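Local coordinates for Na-translocating NADH-quinone reductase subunit C NqrC (Shewanella oneidensis, PDB 4XHF), which is one subunit of a larger membrane-associated assembly and carries an FMN-binding domain that holds flavin mononucleotide, at residues F63-V67 against F120-D124; V85-E90 against D116-F120; V134-G138 against A230-F235; V151-F155 against F244-K248; G160-Y164 against V176-L182. One frame throughout, in Å; residues are numbered along the deposited sequence.

The five contacts run along one antiparallel sheet and the helices and loops packed on it. Contacts 1 and 2 share strand 113-123 and Phe-120, and Phe-63 CZ of contact 1 packs 3.9 Å from Leu-86 CD2 of contact 2. Contact 3, its centre about 6 Å from that of the chain, lies between them and contact 5: Arg-118 O comes 3.0 Å from Pro-135 CD, and Met-231 CE lies 3.9 Å from Val-161 CG2. Contact 4 adjoins contact 3 through Phe-244 CE2, 3.7 Å from Phe-235 CE1. Contact 5 is nearest the bound FMN, about 8 Å from the Val-176 side chain; Gly-138 in contact 3 lies about 13 Å from it.

Contact 1: residues F63-V67 against F120-D124; sequences FAKSV and FKVFD
Phe-63 carries CG anti to the backbone N (chi1 -176°), whereas Phe-120 carries CG anti to the carbonyl carbon (chi1 -54°), and with these settings the two rings reach the same spot: Phe-63 CZ lies 3.9 Å from Phe-120 CE2. The side chains cross at about a right angle, with Phe-120 CE2 arriving at the rim of the Phe-63 ring, near its plane. Val-67 packs against both aromatics. Its CB stands over the centre of one face of the Phe-63 ring, and its CG1 meets CB of Phe-120 at 3.8 Å. The other branch, Val-67 CG2, makes a looser contact of 4.4 Å with Val-122 CG2.

This is the point where helix 58-66 runs straight into strand 67-73, which pairs antiparallel with strand 113-123. Val-67 and Val-122 form a non-hydrogen-bonded pair, CA atoms 4.7 Å apart, with both side chains on the same face of the sheet. Helix 29-48 covers that face, setting Leu-46 on Val-67 and Val-45 on both phenylalanine rings.

The pairing starts from the last turn of the helix: Phe-123 N donates to Ser-66 O over 2.8 Å, in the carbonyl plane and nearly straight (164° at the hydrogen). Two CA-H...O contacts flank it, from Val-122 CA to Ser-66 O at 3.4 Å and from Val-67 CA to Lys-121 O at 3.3 Å. At the Ser-66 hydroxyl, a water 3.0 Å from OG donates to Asp-124 O, and a second water, weakly bonded to the same hydroxyl, donates to Phe-123 O.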
# COMPACT_ATOMS: atom_id res chain seq x y z
N PHE A 63 3.54 -16.98 -4.56
CA PHE A 63 2.56 -15.95 -4.86
C PHE A 63 1.32 -16.56 -5.49
O PHE A 63 0.20 -16.28 -5.07
CB PHE A 63 3.17 -14.90 -5.81
CG PHE A 63 2.26 -13.74 -6.10
CD1 PHE A 63 1.28 -13.84 -7.08
CD2 PHE A 63 2.39 -12.55 -5.41
CE1 PHE A 63 0.45 -12.77 -7.35
CE2 PHE A 63 1.56 -11.48 -5.68
CZ PHE A 63 0.59 -11.59 -6.65
N ALA A 64 1.53 -17.41 -6.49
CA ALA A 64 0.43 -18.00 -7.24
C ALA A 64 -0.51 -18.81 -6.35
O ALA A 64 -1.71 -18.88 -6.60
CB ALA A 64 0.97 -18.87 -8.36
N LYS A 65 0.04 -19.43 -5.31
CA LYS A 65 -0.74 -20.28 -4.43
C LYS A 65 -1.41 -19.50 -3.31
O LYS A 65 -2.56 -19.77 -2.97
CB LYS A 65 0.15 -21.37 -3.83
CG LYS A 65 -0.57 -22.31 -2.86
CD LYS A 65 -1.81 -22.93 -3.50
CE LYS A 65 -2.34 -24.11 -2.71
NZ LYS A 65 -2.86 -23.74 -1.36
N SER A 66 -0.69 -18.55 -2.74
CA SER A 66 -1.13 -17.90 -1.50
C SER A 66 -1.71 -16.50 -1.69
O SER A 66 -2.14 -15.88 -0.71
CB SER A 66 0.05 -17.82 -0.52
OG SER A 66 0.49 -19.12 -0.16
N VAL A 67 -1.74 -16.01 -2.93
CA VAL A 67 -2.23 -14.66 -3.19
C VAL A 67 -3.29 -14.64 -4.28
O VAL A 67 -3.17 -15.33 -5.30
CB VAL A 67 -1.08 -13.70 -3.59
CG1 VAL A 67 -1.59 -12.28 -3.75
CG2 VAL A 67 0.03 -13.73 -2.54
N PHE A 120 -4.59 -7.20 -3.15
CA PHE A 120 -4.17 -8.59 -3.02
C PHE A 120 -4.61 -9.18 -1.69
O PHE A 120 -4.26 -8.67 -0.63
CB PHE A 120 -2.65 -8.70 -3.15
CG PHE A 120 -2.10 -8.07 -4.39
CD1 PHE A 120 -1.76 -6.73 -4.41
CD2 PHE A 120 -1.91 -8.83 -5.53
CE1 PHE A 120 -1.25 -6.15 -5.56
CE2 PHE A 120 -1.40 -8.26 -6.68
CZ PHE A 120 -1.06 -6.92 -6.69
N LYS A 121 -5.38 -10.27 -1.75
CA LYS A 121 -5.69 -11.05 -0.56
C LYS A 121 -4.61 -12.10 -0.37
O LYS A 121 -4.27 -12.81 -1.30
CB LYS A 121 -7.06 -11.72 -0.68
CG LYS A 121 -8.24 -10.76 -0.60
CD LYS A 121 -9.56 -11.51 -0.72
CE LYS A 121 -10.75 -10.58 -0.66
NZ LYS A 121 -12.04 -11.31 -0.81
N VAL A 122 -4.06 -12.18 0.85
CA VAL A 122 -2.98 -13.10 1.15
C VAL A 122 -3.42 -14.14 2.18
O VAL A 122 -4.00 -13.79 3.21
CB VAL A 122 -1.73 -12.36 1.67
CG1 VAL A 122 -0.56 -13.31 1.81
CG2 VAL A 122 -1.38 -11.19 0.75
N PHE A 123 -3.15 -15.41 1.89
CA PHE A 123 -3.56 -16.52 2.74
C PHE A 123 -2.35 -17.28 3.27
O PHE A 123 -1.36 -17.45 2.57
CB PHE A 123 -4.48 -17.47 1.97
CG PHE A 123 -5.68 -16.80 1.37
CD1 PHE A 123 -6.87 -16.70 2.09
CD2 PHE A 123 -5.64 -16.26 0.10
CE1 PHE A 123 -7.97 -16.08 1.54
CE2 PHE A 123 -6.74 -15.64 -0.45
CZ PHE A 123 -7.91 -15.55 0.27
N ASP A 124 -2.45 -17.75 4.51
CA ASP A 124 -1.40 -18.59 5.08
C ASP A 124 -1.53 -20.00 4.54
O ASP A 124 -2.42 -20.29 3.74
CB ASP A 124 -1.47 -18.59 6.61
CG ASP A 124 -2.83 -19.02 7.14
OD1 ASP A 124 -3.55 -19.78 6.45
OD2 ASP A 124 -3.19 -18.61 8.26
O HOH W 1 -1.72 -20.64 1.07
O HOH W 2 1.52 -18.20 3.05

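Contact 2: residues V85-E90 against D116-F120; sequences VLDFDE and DARVF
Arg-118 reaches from the strand into the curve of residues 85-90. Its chain is extended through CG and CD, then bends at chi3 (56°), which turns the edge of the guanidinium to the carbonyls of Val-85 and Leu-86. NH1 donates to Val-85 O over 3.2 Å, on a lone pair and close to the guanidinium plane, and lies 2.8 Å from Leu-86 O. Val-85 O takes a second bond from Phe-88 N, so the same carbonyl closes the loop's turn and holds the arginine. The aliphatic part is packed too: Val-85 slides past it in the opposite direction, CG1 3.9 Å from Arg-118 CD.

Glu-90 crosses Arg-118 from the other end of the loop, its carboxylate turned 64° from the guanidinium plane. OE2 accepts from Arg-118 N over 3.0 Å in an almost straight bond (177°), with the N-H coming from above the carboxylate plane. OE1 makes a long salt bridge to NH2, at 3.8 Å, and a water that donates to OE1 over 2.7 Å and accepts from Arg-118 NE bridges the two side chains. Nearby, Leu-86 CD2 abuts the edge of the Phe-120 ring, 4.0 Å from CE2.

Glu-90 opens helix 90-95, whose N-cap is Asp-89, with OD1 bonded to Met-92 N; a buried strand arginine thus fastens a loop and the N-capped start of the following helix to the antiparallel sheet.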
# COMPACT_ATOMS: atom_id res chain seq x y z
N VAL A 85 -4.95 -9.04 -14.44
CA VAL A 85 -4.92 -8.16 -13.28
C VAL A 85 -3.49 -7.77 -12.91
O VAL A 85 -3.24 -6.63 -12.52
CB VAL A 85 -5.62 -8.83 -12.07
CG1 VAL A 85 -5.48 -7.99 -10.80
CG2 VAL A 85 -7.09 -9.06 -12.37
N LEU A 86 -2.55 -8.70 -13.04
CA LEU A 86 -1.17 -8.44 -12.63
C LEU A 86 -0.49 -7.43 -13.56
O LEU A 86 0.46 -6.76 -13.15
CB LEU A 86 -0.36 -9.74 -12.60
CG LEU A 86 -0.53 -10.63 -11.36
CD1 LEU A 86 0.32 -11.88 -11.51
CD2 LEU A 86 -0.16 -9.90 -10.08
N ASP A 87 -0.96 -7.34 -14.80
CA ASP A 87 -0.39 -6.41 -15.77
C ASP A 87 -1.16 -5.09 -15.81
O ASP A 87 -0.84 -4.20 -16.60
CB ASP A 87 -0.38 -7.04 -17.16
CG ASP A 87 0.63 -8.17 -17.28
OD1 ASP A 87 1.69 -8.10 -16.61
OD2 ASP A 87 0.37 -9.13 -18.04
N PHE A 88 -2.16 -4.96 -14.95
CA PHE A 88 -2.96 -3.74 -14.88
C PHE A 88 -2.08 -2.53 -14.57
O PHE A 88 -1.32 -2.54 -13.59
CB PHE A 88 -4.06 -3.89 -13.82
CG PHE A 88 -5.00 -2.72 -13.75
CD1 PHE A 88 -6.00 -2.56 -14.69
CD2 PHE A 88 -4.88 -1.78 -12.74
CE1 PHE A 88 -6.86 -1.48 -14.63
CE2 PHE A 88 -5.75 -0.71 -12.67
CZ PHE A 88 -6.74 -0.56 -13.61
N ASP A 89 -2.16 -1.51 -15.41
CA ASP A 89 -1.38 -0.28 -15.25
C ASP A 89 -2.15 0.76 -14.45
O ASP A 89 -3.05 1.42 -14.97
CB ASP A 89 -0.99 0.29 -16.61
CG ASP A 89 0.09 1.36 -16.52
OD1 ASP A 89 0.25 1.96 -15.44
OD2 ASP A 89 0.78 1.59 -17.53
N GLU A 90 -1.79 0.91 -13.18
CA GLU A 90 -2.51 1.80 -12.27
C GLU A 90 -2.12 3.26 -12.49
O GLU A 90 -2.91 4.16 -12.20
CB GLU A 90 -2.25 1.40 -10.82
CG GLU A 90 -2.87 0.07 -10.42
CD GLU A 90 -2.88 -0.16 -8.92
OE1 GLU A 90 -1.82 -0.51 -8.36
OE2 GLU A 90 -3.96 0.01 -8.30
N ASP A 116 -10.69 2.27 -10.23
CA ASP A 116 -10.39 0.93 -9.73
C ASP A 116 -8.97 0.84 -9.18
O ASP A 116 -8.06 1.48 -9.69
CB ASP A 116 -10.57 -0.11 -10.84
CG ASP A 116 -11.98 -0.15 -11.40
OD1 ASP A 116 -12.91 0.34 -10.71
OD2 ASP A 116 -12.16 -0.67 -12.52
N ALA A 117 -8.81 0.03 -8.14
CA ALA A 117 -7.50 -0.24 -7.57
C ALA A 117 -7.23 -1.74 -7.55
O ALA A 117 -8.15 -2.54 -7.38
CB ALA A 117 -7.41 0.32 -6.16
N ARG A 118 -5.97 -2.12 -7.75
CA ARG A 118 -5.57 -3.51 -7.66
C ARG A 118 -5.15 -3.83 -6.24
O ARG A 118 -4.27 -3.17 -5.69
CB ARG A 118 -4.43 -3.82 -8.63
CG ARG A 118 -3.86 -5.23 -8.49
CD ARG A 118 -2.75 -5.46 -9.48
NE ARG A 118 -1.69 -4.46 -9.36
CZ ARG A 118 -0.76 -4.23 -10.28
NH1 ARG A 118 -0.74 -4.93 -11.40
NH2 ARG A 118 0.16 -3.29 -10.07
N VAL A 119 -5.78 -4.84 -5.65
CA VAL A 119 -5.48 -5.25 -4.28
C VAL A 119 -5.17 -6.74 -4.26
O VAL A 119 -5.44 -7.45 -5.23
CB VAL A 119 -6.65 -4.94 -3.32
CG1 VAL A 119 -6.93 -3.45 -3.29
CG2 VAL A 119 -7.91 -5.70 -3.73
N PHE A 120 -4.59 -7.20 -3.15
CA PHE A 120 -4.17 -8.59 -3.02
C PHE A 120 -4.61 -9.18 -1.69
O PHE A 120 -4.26 -8.67 -0.63
CB PHE A 120 -2.65 -8.70 -3.15
CG PHE A 120 -2.10 -8.07 -4.39
CD1 PHE A 120 -1.76 -6.73 -4.41
CD2 PHE A 120 -1.91 -8.83 -5.53
CE1 PHE A 120 -1.25 -6.15 -5.56
CE2 PHE A 120 -1.40 -8.26 -6.68
CZ PHE A 120 -1.06 -6.92 -6.69
O HOH W 3 -1.63 -2.77 -6.95
O HOH W 4 -5.39 1.80 -10.24

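Contact 3: residues V134-G138 against A230-F235; sequences VPFYG and AMEFWF
Trp-234 NE1 donates to Tyr-137 O over 2.9 Å, on a lone pair of the carbonyl and in the plane of the indole, though bent at the hydrogen (133°). The Tyr-137 ring meets the same indole obliquely, CE1 coming 3.4 Å from Trp-234 CZ2. Tyr-137 CG sits between backbone N and carbonyl carbon (chi1 65°), which folds the ring back to the helix although its CB points away. Phe-136 adds a CH-pi contact, CA 4.1 Å from the centroid of the five-membered ring of Trp-234.

Beyond the indole, the Phe-136 ring touches Ala-230 CB with its edge, CD2 at 3.8 Å, and Met-231 makes a Met-aromatic contact, SD 5.3 Å from the centroid of that ring. Val-134 CG2 meets Phe-235 CZ at 4.0 Å.

Within the helix, Phe-233 lies over the indole face opposite Pro-135 O; further out, Tyr-146 stacks on Tyr-137. The axes of strand 134-138 and helix 230-234 make an angle of 127°. Helix 221-234, whose first turn supplies Thr-221, Met-222 and Thr-223 to the FMN pocket, is thus packed on one face of an antiparallel sheet, an alpha+beta arrangement.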
# COMPACT_ATOMS: atom_id res chain seq x y z
N VAL A 134 -2.64 -3.52 -0.11
CA VAL A 134 -3.20 -2.49 -0.98
C VAL A 134 -2.13 -1.48 -1.38
O VAL A 134 -1.22 -1.19 -0.60
CB VAL A 134 -4.37 -1.75 -0.30
CG1 VAL A 134 -5.47 -2.72 0.08
CG2 VAL A 134 -3.89 -0.98 0.94
N PRO A 135 -2.24 -0.93 -2.60
CA PRO A 135 -1.31 0.11 -3.04
C PRO A 135 -1.66 1.47 -2.44
O PRO A 135 -2.84 1.80 -2.29
CB PRO A 135 -1.50 0.13 -4.55
CG PRO A 135 -2.92 -0.30 -4.74
CD PRO A 135 -3.18 -1.31 -3.67
N PHE A 136 -0.64 2.25 -2.09
CA PHE A 136 -0.85 3.61 -1.66
C PHE A 136 0.25 4.47 -2.24
O PHE A 136 1.36 3.99 -2.50
CB PHE A 136 -0.86 3.71 -0.13
CG PHE A 136 0.51 3.69 0.48
CD1 PHE A 136 1.27 2.54 0.47
CD2 PHE A 136 1.03 4.82 1.08
CE1 PHE A 136 2.52 2.51 1.03
CE2 PHE A 136 2.28 4.80 1.65
CZ PHE A 136 3.03 3.64 1.62
N TYR A 137 -0.06 5.74 -2.48
CA TYR A 137 0.94 6.68 -2.94
C TYR A 137 0.48 8.10 -2.67
O TYR A 137 -0.71 8.35 -2.47
CB TYR A 137 1.23 6.48 -4.43
CG TYR A 137 0.07 6.79 -5.35
CD1 TYR A 137 -0.93 5.85 -5.58
CD2 TYR A 137 -0.01 8.01 -6.02
CE1 TYR A 137 -1.98 6.12 -6.42
CE2 TYR A 137 -1.06 8.29 -6.86
CZ TYR A 137 -2.05 7.34 -7.07
OH TYR A 137 -3.10 7.62 -7.91
N GLY A 138 1.43 9.02 -2.64
CA GLY A 138 1.13 10.41 -2.34
C GLY A 138 2.38 11.25 -2.47
O GLY A 138 3.50 10.74 -2.47
N ALA A 230 -0.39 10.17 2.80
CA ALA A 230 -0.67 9.19 1.76
C ALA A 230 -1.56 8.09 2.32
O ALA A 230 -2.56 7.71 1.70
CB ALA A 230 0.62 8.61 1.21
N MET A 231 -1.20 7.58 3.49
CA MET A 231 -2.00 6.54 4.13
C MET A 231 -3.33 7.10 4.62
O MET A 231 -4.35 6.41 4.56
CB MET A 231 -1.23 5.93 5.30
CG MET A 231 -0.10 5.02 4.86
SD MET A 231 0.78 4.31 6.26
CE MET A 231 2.19 3.57 5.44
N GLU A 232 -3.33 8.35 5.07
CA GLU A 232 -4.56 8.98 5.55
C GLU A 232 -5.62 9.03 4.45
O GLU A 232 -6.81 8.84 4.72
CB GLU A 232 -4.28 10.39 6.06
CG GLU A 232 -5.51 11.09 6.60
CD GLU A 232 -5.23 12.49 7.08
OE1 GLU A 232 -4.06 12.91 7.00
OE2 GLU A 232 -6.18 13.17 7.52
N PHE A 233 -5.19 9.30 3.22
CA PHE A 233 -6.11 9.35 2.09
C PHE A 233 -6.57 7.97 1.67
O PHE A 233 -7.76 7.73 1.48
CB PHE A 233 -5.46 10.04 0.89
CG PHE A 233 -6.32 10.00 -0.34
CD1 PHE A 233 -7.33 10.94 -0.53
CD2 PHE A 233 -6.15 9.02 -1.30
CE1 PHE A 233 -8.14 10.90 -1.65
CE2 PHE A 233 -6.95 8.98 -2.43
CZ PHE A 233 -7.94 9.92 -2.60
N TRP A 234 -5.62 7.06 1.50
CA TRP A 234 -5.91 5.76 0.90
C TRP A 234 -6.60 4.81 1.86
O TRP A 234 -7.19 3.82 1.43
CB TRP A 234 -4.63 5.14 0.36
CG TRP A 234 -4.28 5.73 -0.97
CD1 TRP A 234 -3.27 6.59 -1.25
CD2 TRP A 234 -4.97 5.51 -2.20
NE1 TRP A 234 -3.28 6.92 -2.58
CE2 TRP A 234 -4.32 6.27 -3.19
CE3 TRP A 234 -6.09 4.74 -2.56
CZ2 TRP A 234 -4.74 6.28 -4.51
CZ3 TRP A 234 -6.50 4.75 -3.87
CH2 TRP A 234 -5.83 5.52 -4.84
N PHE A 235 -6.55 5.11 3.15
CA PHE A 235 -7.35 4.39 4.14
C PHE A 235 -8.54 5.25 4.56
O PHE A 235 -9.26 4.91 5.51
CB PHE A 235 -6.50 3.99 5.34
CG PHE A 235 -5.52 2.90 5.04
CD1 PHE A 235 -5.94 1.59 4.91
CD2 PHE A 235 -4.18 3.18 4.87
CE1 PHE A 235 -5.05 0.58 4.62
CE2 PHE A 235 -3.27 2.18 4.58
CZ PHE A 235 -3.71 0.88 4.46

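Contact 4: residues V151-F155 against F244-K248; sequences VEPDF and FNQLK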
# COMPACT_ATOMS: atom_id res chain seq x y z
N VAL A 151 -2.38 -5.10 5.59
CA VAL A 151 -3.15 -4.95 6.82
C VAL A 151 -3.74 -6.30 7.22
O VAL A 151 -4.11 -7.10 6.37
CB VAL A 151 -4.28 -3.91 6.66
CG1 VAL A 151 -3.70 -2.53 6.41
CG2 VAL A 151 -5.23 -4.29 5.54
N GLU A 152 -3.80 -6.55 8.53
CA GLU A 152 -4.38 -7.78 9.05
C GLU A 152 -5.89 -7.78 8.83
O GLU A 152 -6.47 -6.73 8.54
CB GLU A 152 -4.04 -7.95 10.53
CG GLU A 152 -2.54 -8.01 10.83
CD GLU A 152 -2.24 -8.39 12.27
OE1 GLU A 152 -3.19 -8.49 13.07
OE2 GLU A 152 -1.06 -8.59 12.60
N PRO A 153 -6.54 -8.95 8.96
CA PRO A 153 -7.98 -9.08 8.72
C PRO A 153 -8.87 -8.21 9.60
O PRO A 153 -10.07 -8.14 9.33
CB PRO A 153 -8.24 -10.57 9.00
CG PRO A 153 -6.95 -11.23 8.73
CD PRO A 153 -5.92 -10.26 9.23
N ASP A 154 -8.32 -7.56 10.63
CA ASP A 154 -9.08 -6.57 11.38
C ASP A 154 -9.10 -5.25 10.60
O ASP A 154 -9.83 -4.32 10.95
CB ASP A 154 -8.51 -6.37 12.79
CG ASP A 154 -7.08 -5.85 12.80
OD1 ASP A 154 -6.55 -5.46 11.74
OD2 ASP A 154 -6.47 -5.83 13.89
N PHE A 155 -8.27 -5.19 9.56
CA PHE A 155 -8.19 -4.03 8.67
C PHE A 155 -7.79 -2.78 9.45
O PHE A 155 -8.29 -1.68 9.21
CB PHE A 155 -9.52 -3.83 7.95
CG PHE A 155 -9.96 -5.03 7.16
CD1 PHE A 155 -9.09 -5.66 6.29
CD2 PHE A 155 -11.24 -5.54 7.31
CE1 PHE A 155 -9.48 -6.77 5.57
CE2 PHE A 155 -11.64 -6.65 6.59
CZ PHE A 155 -10.76 -7.27 5.73
N PHE A 244 -13.02 -2.17 2.45
CA PHE A 244 -12.83 -2.89 3.70
C PHE A 244 -14.16 -3.13 4.41
O PHE A 244 -14.40 -4.21 4.94
CB PHE A 244 -11.88 -2.12 4.63
CG PHE A 244 -10.43 -2.16 4.21
CD1 PHE A 244 -9.95 -3.17 3.38
CD2 PHE A 244 -9.55 -1.20 4.65
CE1 PHE A 244 -8.63 -3.21 3.00
CE2 PHE A 244 -8.22 -1.23 4.27
CZ PHE A 244 -7.76 -2.23 3.45
N ASN A 245 -15.03 -2.12 4.40
CA ASN A 245 -16.35 -2.25 5.02
C ASN A 245 -17.19 -3.33 4.34
O ASN A 245 -18.05 -3.94 4.98
CB ASN A 245 -17.09 -0.92 4.98
CG ASN A 245 -16.59 0.06 6.03
OD1 ASN A 245 -16.02 -0.34 7.05
ND2 ASN A 245 -16.81 1.34 5.79
N GLN A 246 -16.95 -3.55 3.06
CA GLN A 246 -17.63 -4.62 2.33
C GLN A 246 -17.13 -5.98 2.78
O GLN A 246 -17.90 -6.94 2.87
CB GLN A 246 -17.43 -4.45 0.82
CG GLN A 246 -18.15 -3.26 0.22
CD GLN A 246 -19.65 -3.36 0.33
OE1 GLN A 246 -20.28 -2.63 1.10
NE2 GLN A 246 -20.24 -4.27 -0.44
N LEU A 247 -15.83 -6.08 3.06
CA LEU A 247 -15.23 -7.33 3.49
C LEU A 247 -15.64 -7.68 4.92
O LEU A 247 -15.84 -8.86 5.24
CB LEU A 247 -13.71 -7.26 3.39
CG LEU A 247 -13.10 -7.15 1.99
CD1 LEU A 247 -11.58 -7.21 2.09
CD2 LEU A 247 -13.61 -8.23 1.06
N LYS A 248 -15.74 -6.67 5.77
CA LYS A 248 -16.15 -6.87 7.16
C LYS A 248 -17.53 -7.50 7.23
O LYS A 248 -17.81 -8.31 8.11
CB LYS A 248 -16.13 -5.55 7.92
CG LYS A 248 -14.74 -5.01 8.21
CD LYS A 248 -14.79 -3.65 8.90
CE LYS A 248 -13.40 -3.15 9.27
NZ LYS A 248 -13.45 -1.87 10.02
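A type I beta turn, Glu-152 to Phe-155, lies in the connection between antiparallel strands 144-151 and 158-165, and its last residue is pressed against the C-terminal helix 241-249. With phi positive (60°) and CG anti to the carbonyl carbon (chi1 -57°), the Phe-155 ring leaves the turn toward the helix.

There it meets Phe-244 with the planes nearly parallel, 7° apart, but displaced so far that the rings barely overlap; the centroids are 4.9 Å apart. CD1 of each ring lies over the rim of the other, 3.9 Å from its counterpart. The opposite face of the Phe-155 ring belongs to its own turn, where Pro-153 O sits 3.4 Å above the centre. Leu-247 crosses the far end of the ring at about a right angle, CD1 3.7 Å from Phe-155 CZ.

Val-151, at the end of its strand, comes at Phe-244 from the opposite direction, CG2 3.9 Å from CZ. Phe-235 joins these two from the neighbouring loop, which makes the hydrophobic patch continuous with the core of the domain. The bond from Phe-155 N to Glu-152 O closes the turn, and Asp-154 ties it to the chain that follows, OD1 accepting from Asn-156 N and OD2 hydrogen-bonded to Thr-157 OG1.

The outer rim is covered by the extended chain of Lys-248, which runs alongside Phe-155 in the opposite direction. Its CG is 3.7 Å from Phe-155 CD2, while CE lies at the ring's edge, in plane, 3.8 Å from that same carbon and 4.1 Å from Asp-154 O.

Contact 5: residues G160-Y164 against V176-L182; sequences GVVVY and VTDPHWL
Leu-182 packs a single methyl, CD2, against both Val-161 and Val-163, 3.8 Å from Val-161 CG1 and 3.8 Å from Val-163 CG2. The two valines, two residues apart in residues 160-164 of strand 158-165, both direct their side chains at residues 176-182, and Leu-182 crosses each at about a right angle. With its CG anti to the carbonyl carbon (chi1 -69°) and CD1 continuing the extended chain (chi2 164°), CD2 is the branch that turns to the valines. Val-163 CG1 then meets Val-176 CG2 at 3.9 Å, and such apolar packing carries most of the contact.

Carbon-to-carbonyl contacts come next. Val-163 CB presses on Val-176 O at 3.3 Å, Leu-182 CB on Val-161 O at 3.5 Å, and Thr-177 CG2 on Val-163 O at 3.7 Å.

The hydrogen bonds lie within residues 176-182, at the helix start. Asp-178 is the N-cap of helix 179-182; its OD1 accepts from His-180 N over 3.0 Å, from well above the carboxylate plane, and its backbone O receives both Trp-181 N and Leu-182 N. This fixes the turn that presents Leu-182.

Strand 158-165 pairs with strand 144-151 on one side; along the other the residues 176-182 cover it without backbone pairing. Val-163 N and Val-176 O are buried with no partner in the model, a polar cost that the close methyl packing probably offsets, next to the segment whose Val-176 lies near the FMN.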
# COMPACT_ATOMS: atom_id res chain seq x y z
N GLY A 160 2.78 -4.95 7.34
CA GLY A 160 4.01 -4.55 6.69
C GLY A 160 3.82 -3.41 5.71
O GLY A 160 2.78 -3.30 5.06
N VAL A 161 4.84 -2.56 5.61
CA VAL A 161 4.85 -1.46 4.66
C VAL A 161 6.07 -1.58 3.75
O VAL A 161 7.18 -1.81 4.22
CB VAL A 161 4.87 -0.10 5.37
CG1 VAL A 161 4.97 1.04 4.37
CG2 VAL A 161 3.63 0.05 6.23
N VAL A 162 5.84 -1.41 2.45
CA VAL A 162 6.90 -1.47 1.45
C VAL A 162 6.80 -0.27 0.53
O VAL A 162 5.81 -0.12 -0.19
CB VAL A 162 6.83 -2.77 0.61
CG1 VAL A 162 7.90 -2.77 -0.47
CG2 VAL A 162 6.98 -3.99 1.50
N VAL A 163 7.82 0.59 0.55
CA VAL A 163 7.92 1.69 -0.40
C VAL A 163 8.97 1.32 -1.43
O VAL A 163 10.07 0.90 -1.08
CB VAL A 163 8.29 3.02 0.31
CG1 VAL A 163 8.52 4.14 -0.70
CG2 VAL A 163 7.19 3.42 1.28
N TYR A 164 8.62 1.46 -2.71
CA TYR A 164 9.48 0.98 -3.79
C TYR A 164 9.87 2.07 -4.80
O TYR A 164 10.70 1.82 -5.68
CB TYR A 164 8.79 -0.17 -4.53
CG TYR A 164 7.54 0.22 -5.28
CD1 TYR A 164 7.61 0.73 -6.57
CD2 TYR A 164 6.28 0.08 -4.71
CE1 TYR A 164 6.48 1.09 -7.26
CE2 TYR A 164 5.14 0.44 -5.39
CZ TYR A 164 5.25 0.94 -6.67
OH TYR A 164 4.12 1.31 -7.37
N VAL A 176 12.59 6.44 3.07
CA VAL A 176 11.32 5.75 2.90
C VAL A 176 11.49 4.34 2.34
O VAL A 176 10.67 3.46 2.60
CB VAL A 176 10.37 6.54 1.97
CG1 VAL A 176 9.92 7.83 2.64
CG2 VAL A 176 11.04 6.83 0.63
N THR A 177 12.57 4.12 1.59
CA THR A 177 12.84 2.80 1.01
C THR A 177 13.75 1.95 1.89
O THR A 177 14.01 0.79 1.59
CB THR A 177 13.49 2.93 -0.39
OG1 THR A 177 14.70 3.68 -0.29
CG2 THR A 177 12.53 3.62 -1.35
N ASP A 178 14.24 2.53 2.99
CA ASP A 178 15.11 1.82 3.93
C ASP A 178 14.30 0.81 4.75
O ASP A 178 13.40 1.21 5.50
CB ASP A 178 15.81 2.81 4.86
CG ASP A 178 16.87 2.15 5.73
OD1 ASP A 178 16.96 0.91 5.75
OD2 ASP A 178 17.61 2.89 6.42
N PRO A 179 14.61 -0.49 4.61
CA PRO A 179 13.88 -1.51 5.38
C PRO A 179 13.95 -1.30 6.89
O PRO A 179 13.02 -1.68 7.60
CB PRO A 179 14.60 -2.81 5.00
CG PRO A 179 15.16 -2.54 3.66
CD PRO A 179 15.58 -1.11 3.69
N HIS A 180 15.04 -0.71 7.37
CA HIS A 180 15.18 -0.43 8.80
C HIS A 180 14.05 0.46 9.29
O HIS A 180 13.55 0.27 10.41
CB HIS A 180 16.53 0.24 9.08
CG HIS A 180 17.71 -0.66 8.89
ND1 HIS A 180 18.25 -1.41 9.91
CD2 HIS A 180 18.46 -0.93 7.79
CE1 HIS A 180 19.28 -2.10 9.46
NE2 HIS A 180 19.42 -1.83 8.17
N TRP A 181 13.64 1.41 8.47
CA TRP A 181 12.58 2.34 8.83
C TRP A 181 11.20 1.75 8.55
O TRP A 181 10.27 1.93 9.34
CB TRP A 181 12.74 3.66 8.08
CG TRP A 181 11.67 4.65 8.41
CD1 TRP A 181 11.58 5.42 9.53
CD2 TRP A 181 10.53 4.98 7.61
NE1 TRP A 181 10.46 6.21 9.48
CE2 TRP A 181 9.79 5.96 8.31
CE3 TRP A 181 10.05 4.54 6.37
CZ2 TRP A 181 8.61 6.50 7.81
CZ3 TRP A 181 8.88 5.08 5.87
CH2 TRP A 181 8.18 6.06 6.59
N LEU A 182 11.07 1.05 7.43
CA LEU A 182 9.80 0.45 7.04
C LEU A 182 9.34 -0.60 8.05
O LEU A 182 8.15 -0.81 8.24
CB LEU A 182 9.92 -0.18 5.65
CG LEU A 182 10.07 0.79 4.48
CD1 LEU A 182 10.57 0.05 3.25
CD2 LEU A 182 8.75 1.48 4.19